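Local atomic coordinates of uncharacterized protein (Streptococcus mutans, PDB entry 2QKP), a protein that is of unknown function but carries in this C-terminal piece a PAS-like domain, a fold that commonly serves in sensing and signalling. Residues A[14-17]-A[18-22]; A[68-72]-A[73-77]; A[131-134]-A[135-138]. All coordinates share one frame; numbering follows the deposited sequence.

Contact 1: residues A[14-17]-A[18-22]; sequences GYLS and VEQAN
S17 and Q20 face each other across the first turn of helix 18-27 in a capping box, each side chain bonding to the backbone N-H of the other residue. The serine hydroxyl folds back over the open N-terminal end of the helix: with OG held between its own backbone N and carbonyl carbon (chi1 64°), it accepts from Q20 N at 3.0 Å. In the reverse direction the extended glutamine chain runs back past the hydroxyl, Q20 CG lying 3.4 Å from S17 OG, and its OE1 accepts from S17 N at 3.1 Å. That bond is nearly straight, 167° at the hydrogen, and the donor is tilted slightly from the amide plane. The same amide oxygen also receives Q8 NE2 of the same chain and Q42 NE2 of the second subunit, so three donors grip it and fix the rotation of the amide.

L16, the last residue before the cap, splays its two methyls over the start of the helix. L16 CD1 rests 4.0 Å from the methyl carbon CB of A21, whereas CD2 lies beside the CB of Q20, and F11 of strand 9-11 packs on both L16 and A21. The helix proper opens with A21 N bonding to S17 O at 2.9 Å. A water bridges S17 and E19, accepting from S17 OG at 2.8 Å and donating to E19 OE1.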
# COMPACT_ATOMS: atom_id res chain seq x y z
N GLY A 14 -1.50 -7.78 13.30
CA GLY A 14 -0.36 -8.18 14.16
C GLY A 14 0.42 -7.01 14.75
O GLY A 14 -0.16 -6.16 15.45
N TYR A 15 1.72 -6.95 14.40
CA TYR A 15 2.66 -6.00 14.98
C TYR A 15 3.66 -5.45 14.00
O TYR A 15 4.18 -6.18 13.17
CB TYR A 15 3.44 -6.67 16.12
CG TYR A 15 2.55 -6.98 17.27
CD1 TYR A 15 1.89 -8.21 17.36
CD2 TYR A 15 2.35 -6.05 18.28
CE1 TYR A 15 1.05 -8.49 18.43
CE2 TYR A 15 1.51 -6.31 19.34
CZ TYR A 15 0.86 -7.52 19.41
OH TYR A 15 0.04 -7.77 20.47
N LEU A 16 3.97 -4.16 14.13
CA LEU A 16 5.07 -3.53 13.38
C LEU A 16 5.65 -2.47 14.29
O LEU A 16 4.94 -1.93 15.14
CB LEU A 16 4.57 -2.80 12.13
CG LEU A 16 3.95 -3.66 11.02
CD1 LEU A 16 3.31 -2.75 9.99
CD2 LEU A 16 4.98 -4.55 10.36
N SER A 17 6.91 -2.12 14.06
CA SER A 17 7.44 -0.87 14.64
C SER A 17 7.10 0.24 13.63
O SER A 17 6.78 -0.05 12.50
CB SER A 17 8.96 -0.98 14.80
OG SER A 17 9.58 -1.12 13.54
N VAL A 18 7.17 1.50 14.05
CA VAL A 18 7.07 2.63 13.16
C VAL A 18 8.11 2.52 12.02
O VAL A 18 7.77 2.73 10.85
CB VAL A 18 7.28 3.98 13.94
CG1 VAL A 18 7.60 5.12 12.95
CG2 VAL A 18 6.05 4.31 14.75
N GLU A 19 9.35 2.11 12.35
CA GLU A 19 10.39 1.97 11.32
C GLU A 19 9.91 0.96 10.25
O GLU A 19 10.03 1.20 9.06
CB GLU A 19 11.71 1.50 11.97
CG GLU A 19 12.83 1.05 10.98
CD GLU A 19 13.85 0.04 11.60
OE1 GLU A 19 13.63 -0.53 12.72
OE2 GLU A 19 14.90 -0.21 10.95
N GLN A 20 9.33 -0.15 10.70
CA GLN A 20 8.87 -1.18 9.76
C GLN A 20 7.64 -0.74 8.95
O GLN A 20 7.56 -1.05 7.75
CB GLN A 20 8.56 -2.48 10.46
CG GLN A 20 9.85 -3.24 10.90
CD GLN A 20 9.52 -4.36 11.83
OE1 GLN A 20 8.57 -4.27 12.62
NE2 GLN A 20 10.32 -5.45 11.76
N ALA A 21 6.71 -0.05 9.60
CA ALA A 21 5.51 0.45 8.89
C ALA A 21 5.98 1.43 7.82
O ALA A 21 5.50 1.41 6.69
CB ALA A 21 4.50 1.08 9.82
N ASN A 22 6.91 2.31 8.18
CA ASN A 22 7.49 3.24 7.21
C ASN A 22 8.18 2.52 6.06
O ASN A 22 7.97 2.88 4.89
CB ASN A 22 8.47 4.23 7.91
CG ASN A 22 8.96 5.32 6.96
OD1 ASN A 22 8.15 6.01 6.38
ND2 ASN A 22 10.29 5.44 6.78
O HOH W 1 11.84 -2.46 14.37

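Contact 2: residues A[68-72]-A[73-77]; sequences LCHPP and KVLDK
The imidazole of H70 is the flat group at the start of helix 72-86, and two aliphatic side chains of the helix, V74 and L75, reach it obliquely. V74 CG1 comes to 3.9 Å from H70 ND1, and L75 CD1 approaches the CD2 side of the same ring. The two side chains each cross the histidine at roughly a right angle, and the H70 side chain also touches R57. L75 can reach the ring because its CG stands anti to the backbone N (chi1 -175°), while its CB stays close to the carbonyl oxygen of P71.

The pyrrolidines of P71 and P72 are puckered rings, met by V74 and K73. Against P71 the other valine methyl, V74 CG2, presses on P71 CG at 3.5 Å, tighter than ordinary van der Waals contact. K73 curls back over both prolines. Its chain is bent at three successive torsions, bringing K73 NZ to 3.4 Å from P72 CD and its CD and CE methylenes alongside CB of P71.

The backbone starts the helix here, with P71 at the N-cap position. L75 N donates to P71 O at 2.9 Å, and the next bond along, from D76 N to P72 O, is longer at 3.2 Å, its donor tilted from the carbonyl plane by 26°.

The chemistry of the side chains is thus mostly that of apolar carbon against carbon at the surface. It suits a helix start, where the first N-H groups have no carbonyl of a preceding turn to bond to: P72, at the first helical position, has no N-H to leave without an acceptor.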
# COMPACT_ATOMS: atom_id res chain seq x y z
N LEU A 68 -3.21 24.90 -1.67
CA LEU A 68 -1.93 25.47 -2.10
C LEU A 68 -1.07 24.46 -2.86
O LEU A 68 0.03 24.79 -3.32
CB LEU A 68 -1.16 26.02 -0.90
CG LEU A 68 -1.61 27.38 -0.36
CD1 LEU A 68 -1.12 27.58 1.07
CD2 LEU A 68 -1.13 28.53 -1.26
N CYS A 69 -1.56 23.23 -2.98
CA CYS A 69 -0.77 22.12 -3.52
C CYS A 69 -1.08 21.78 -4.96
O CYS A 69 -0.46 20.86 -5.52
CB CYS A 69 -0.97 20.88 -2.65
SG CYS A 69 -0.39 21.14 -0.98
N HIS A 70 -2.02 22.51 -5.56
CA HIS A 70 -2.43 22.28 -6.95
C HIS A 70 -2.69 23.62 -7.64
O HIS A 70 -3.15 24.57 -7.00
CB HIS A 70 -3.72 21.47 -7.02
CG HIS A 70 -3.69 20.19 -6.24
ND1 HIS A 70 -3.16 19.02 -6.75
CD2 HIS A 70 -4.14 19.89 -5.00
CE1 HIS A 70 -3.27 18.07 -5.84
NE2 HIS A 70 -3.87 18.57 -4.77
N PRO A 71 -2.42 23.70 -8.96
CA PRO A 71 -2.82 24.88 -9.73
C PRO A 71 -4.34 25.00 -9.73
O PRO A 71 -5.02 23.99 -9.56
CB PRO A 71 -2.31 24.56 -11.15
CG PRO A 71 -2.12 23.09 -11.18
CD PRO A 71 -1.72 22.70 -9.80
N PRO A 72 -4.88 26.23 -9.93
CA PRO A 72 -6.32 26.49 -9.89
C PRO A 72 -7.21 25.47 -10.63
O PRO A 72 -8.23 25.05 -10.08
CB PRO A 72 -6.43 27.87 -10.56
CG PRO A 72 -5.16 28.55 -10.18
CD PRO A 72 -4.11 27.47 -10.19
N LYS A 73 -6.83 25.08 -11.84
CA LYS A 73 -7.69 24.23 -12.68
C LYS A 73 -7.74 22.77 -12.20
O LYS A 73 -8.81 22.12 -12.23
CB LYS A 73 -7.29 24.34 -14.17
CG LYS A 73 -6.08 23.52 -14.65
CD LYS A 73 -4.72 23.87 -13.99
CE LYS A 73 -4.17 25.23 -14.41
NZ LYS A 73 -4.40 26.28 -13.39
N VAL A 74 -6.60 22.25 -11.75
CA VAL A 74 -6.54 20.96 -11.07
C VAL A 74 -7.32 21.02 -9.74
O VAL A 74 -8.09 20.12 -9.43
CB VAL A 74 -5.08 20.52 -10.82
CG1 VAL A 74 -5.02 19.12 -10.20
CG2 VAL A 74 -4.28 20.55 -12.13
N LEU A 75 -7.13 22.10 -8.98
CA LEU A 75 -7.75 22.24 -7.66
C LEU A 75 -9.29 22.14 -7.63
O LEU A 75 -9.85 21.51 -6.73
CB LEU A 75 -7.28 23.52 -6.96
CG LEU A 75 -7.73 23.77 -5.51
CD1 LEU A 75 -7.19 22.70 -4.53
CD2 LEU A 75 -7.29 25.16 -5.07
N ASP A 76 -9.97 22.76 -8.59
CA ASP A 76 -11.45 22.71 -8.63
C ASP A 76 -11.98 21.26 -8.70
O ASP A 76 -12.96 20.92 -8.04
CB ASP A 76 -12.01 23.52 -9.79
CG ASP A 76 -11.76 25.01 -9.64
OD1 ASP A 76 -12.49 25.66 -8.86
OD2 ASP A 76 -10.85 25.53 -10.31
N LYS A 77 -11.31 20.44 -9.51
CA LYS A 77 -11.65 19.03 -9.63
C LYS A 77 -11.31 18.26 -8.35
O LYS A 77 -12.10 17.44 -7.87
CB LYS A 77 -10.95 18.39 -10.83
CG LYS A 77 -11.37 18.97 -12.20
CD LYS A 77 -10.41 18.54 -13.30
CE LYS A 77 -10.64 19.35 -14.59
NZ LYS A 77 -9.61 19.10 -15.64

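Contact 3: residues A[131-134]-A[135-138]; sequences KPFF and ELDS
A short helix-like tail follows strand 120-129 at the C-terminal end of the modelled chain, with helical backbone angles in residues 131-134 but without a regular series of bonds. Across its turn L136 N donates to F133 O at 3.1 Å. The bond is bent, 149° at the hydrogen, and the donor stands above the carbonyl plane.

The side chains of the same two residues meet as well: L136 CD1 comes to the edge of the phenyl ring, near its plane, 4.1 Å from F133 CD1, and the chains cross obliquely. E135 folds back along the preceding turn, but the placement of its carboxylate is doubtful, since E135 OE1 lies 2.8 Å from K131 O, two acceptors with no hydrogen bond between them. Farther along, S138 OG closes the next turn by donating to E135 O at 3.1 Å.

At the start of the tail K131 N bonds to D129 OD1, and aromatic residues help to fix what follows. F134 meets F105 edge-to-face, while F133 pairs edge-to-face with Y107 of the second subunit and L136 packs on W96 of that subunit. The tail thus touches strand 104-114 of its own chain and, on the second subunit, strands 92-99 and 104-114 and F133 of the partner tail.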
# COMPACT_ATOMS: atom_id res chain seq x y z
N LYS A 131 0.45 -0.56 -16.66
CA LYS A 131 0.92 -1.03 -17.98
C LYS A 131 1.49 -2.46 -17.95
O LYS A 131 1.16 -3.25 -18.86
CB LYS A 131 1.93 -0.05 -18.61
CG LYS A 131 2.36 -0.46 -20.05
CD LYS A 131 3.25 0.58 -20.68
CE LYS A 131 3.04 0.59 -22.19
NZ LYS A 131 1.77 1.32 -22.57
N PRO A 132 2.32 -2.80 -16.94
CA PRO A 132 2.86 -4.17 -16.84
C PRO A 132 1.81 -5.27 -16.83
O PRO A 132 2.10 -6.37 -17.32
CB PRO A 132 3.62 -4.14 -15.50
CG PRO A 132 4.07 -2.72 -15.39
CD PRO A 132 2.85 -1.96 -15.85
N PHE A 133 0.61 -4.99 -16.33
CA PHE A 133 -0.45 -6.00 -16.21
C PHE A 133 -1.09 -6.34 -17.55
O PHE A 133 -1.70 -7.40 -17.70
CB PHE A 133 -1.54 -5.58 -15.24
CG PHE A 133 -1.05 -5.30 -13.84
CD1 PHE A 133 -0.15 -6.17 -13.23
CD2 PHE A 133 -1.48 -4.19 -13.14
CE1 PHE A 133 0.32 -5.92 -11.96
CE2 PHE A 133 -1.02 -3.96 -11.86
CZ PHE A 133 -0.12 -4.83 -11.28
N PHE A 134 -0.98 -5.42 -18.52
CA PHE A 134 -1.59 -5.62 -19.85
C PHE A 134 -0.95 -6.80 -20.62
O PHE A 134 -1.55 -7.31 -21.57
CB PHE A 134 -1.55 -4.33 -20.68
CG PHE A 134 -2.31 -3.16 -20.08
CD1 PHE A 134 -1.95 -1.84 -20.39
CD2 PHE A 134 -3.39 -3.36 -19.22
CE1 PHE A 134 -2.66 -0.74 -19.85
CE2 PHE A 134 -4.10 -2.28 -18.67
CZ PHE A 134 -3.74 -0.97 -18.99
N GLU A 135 0.23 -7.23 -20.19
CA GLU A 135 0.96 -8.36 -20.79
C GLU A 135 0.35 -9.70 -20.37
O GLU A 135 0.41 -10.69 -21.12
CB GLU A 135 2.43 -8.30 -20.38
CG GLU A 135 3.27 -7.19 -21.06
CD GLU A 135 2.45 -5.96 -21.48
OE1 GLU A 135 1.87 -5.29 -20.60
OE2 GLU A 135 2.40 -5.67 -22.70
N LEU A 136 -0.25 -9.70 -19.19
CA LEU A 136 -0.76 -10.92 -18.56
C LEU A 136 -2.13 -11.28 -19.11
O LEU A 136 -2.73 -12.28 -18.70
CB LEU A 136 -0.82 -10.75 -17.04
CG LEU A 136 0.42 -10.10 -16.41
CD1 LEU A 136 0.20 -9.88 -14.93
CD2 LEU A 136 1.66 -10.93 -16.65
N ASP A 137 -2.62 -10.47 -20.04
CA ASP A 137 -3.84 -10.76 -20.77
C ASP A 137 -3.83 -12.20 -21.32
O ASP A 137 -4.83 -12.92 -21.21
CB ASP A 137 -4.00 -9.76 -21.92
CG ASP A 137 -5.32 -9.90 -22.65
OD1 ASP A 137 -6.16 -10.70 -22.19
OD2 ASP A 137 -5.51 -9.21 -23.67
N SER A 138 -2.69 -12.61 -21.88
CA SER A 138 -2.55 -13.92 -22.53
C SER A 138 -2.72 -15.13 -21.59
O SER A 138 -3.19 -16.18 -22.01
CB SER A 138 -1.22 -13.99 -23.29
OG SER A 138 -0.18 -13.33 -22.59

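Followed from the N terminus, the three contacts come in series: none nests within another and none crosses. Each is local, joining residues a few positions apart, and none closes a long loop. Contact 1 turns strand 14-16 into helix 18-27, ahead of the five-stranded antiparallel sheet. Contact 2 lies in the long connection between strands 41-44 and 92-99, where a loop enters helix 72-86, and contact 3 follows the last strand, 120-129. Their centres are 32 to 34 Å apart, contacts 1 and 2 on opposite sides of the chain's centre. Contacts 1 and 3 both touch the second subunit, bringing regions near both ends of the chain against it, whereas no other chain touches contact 2.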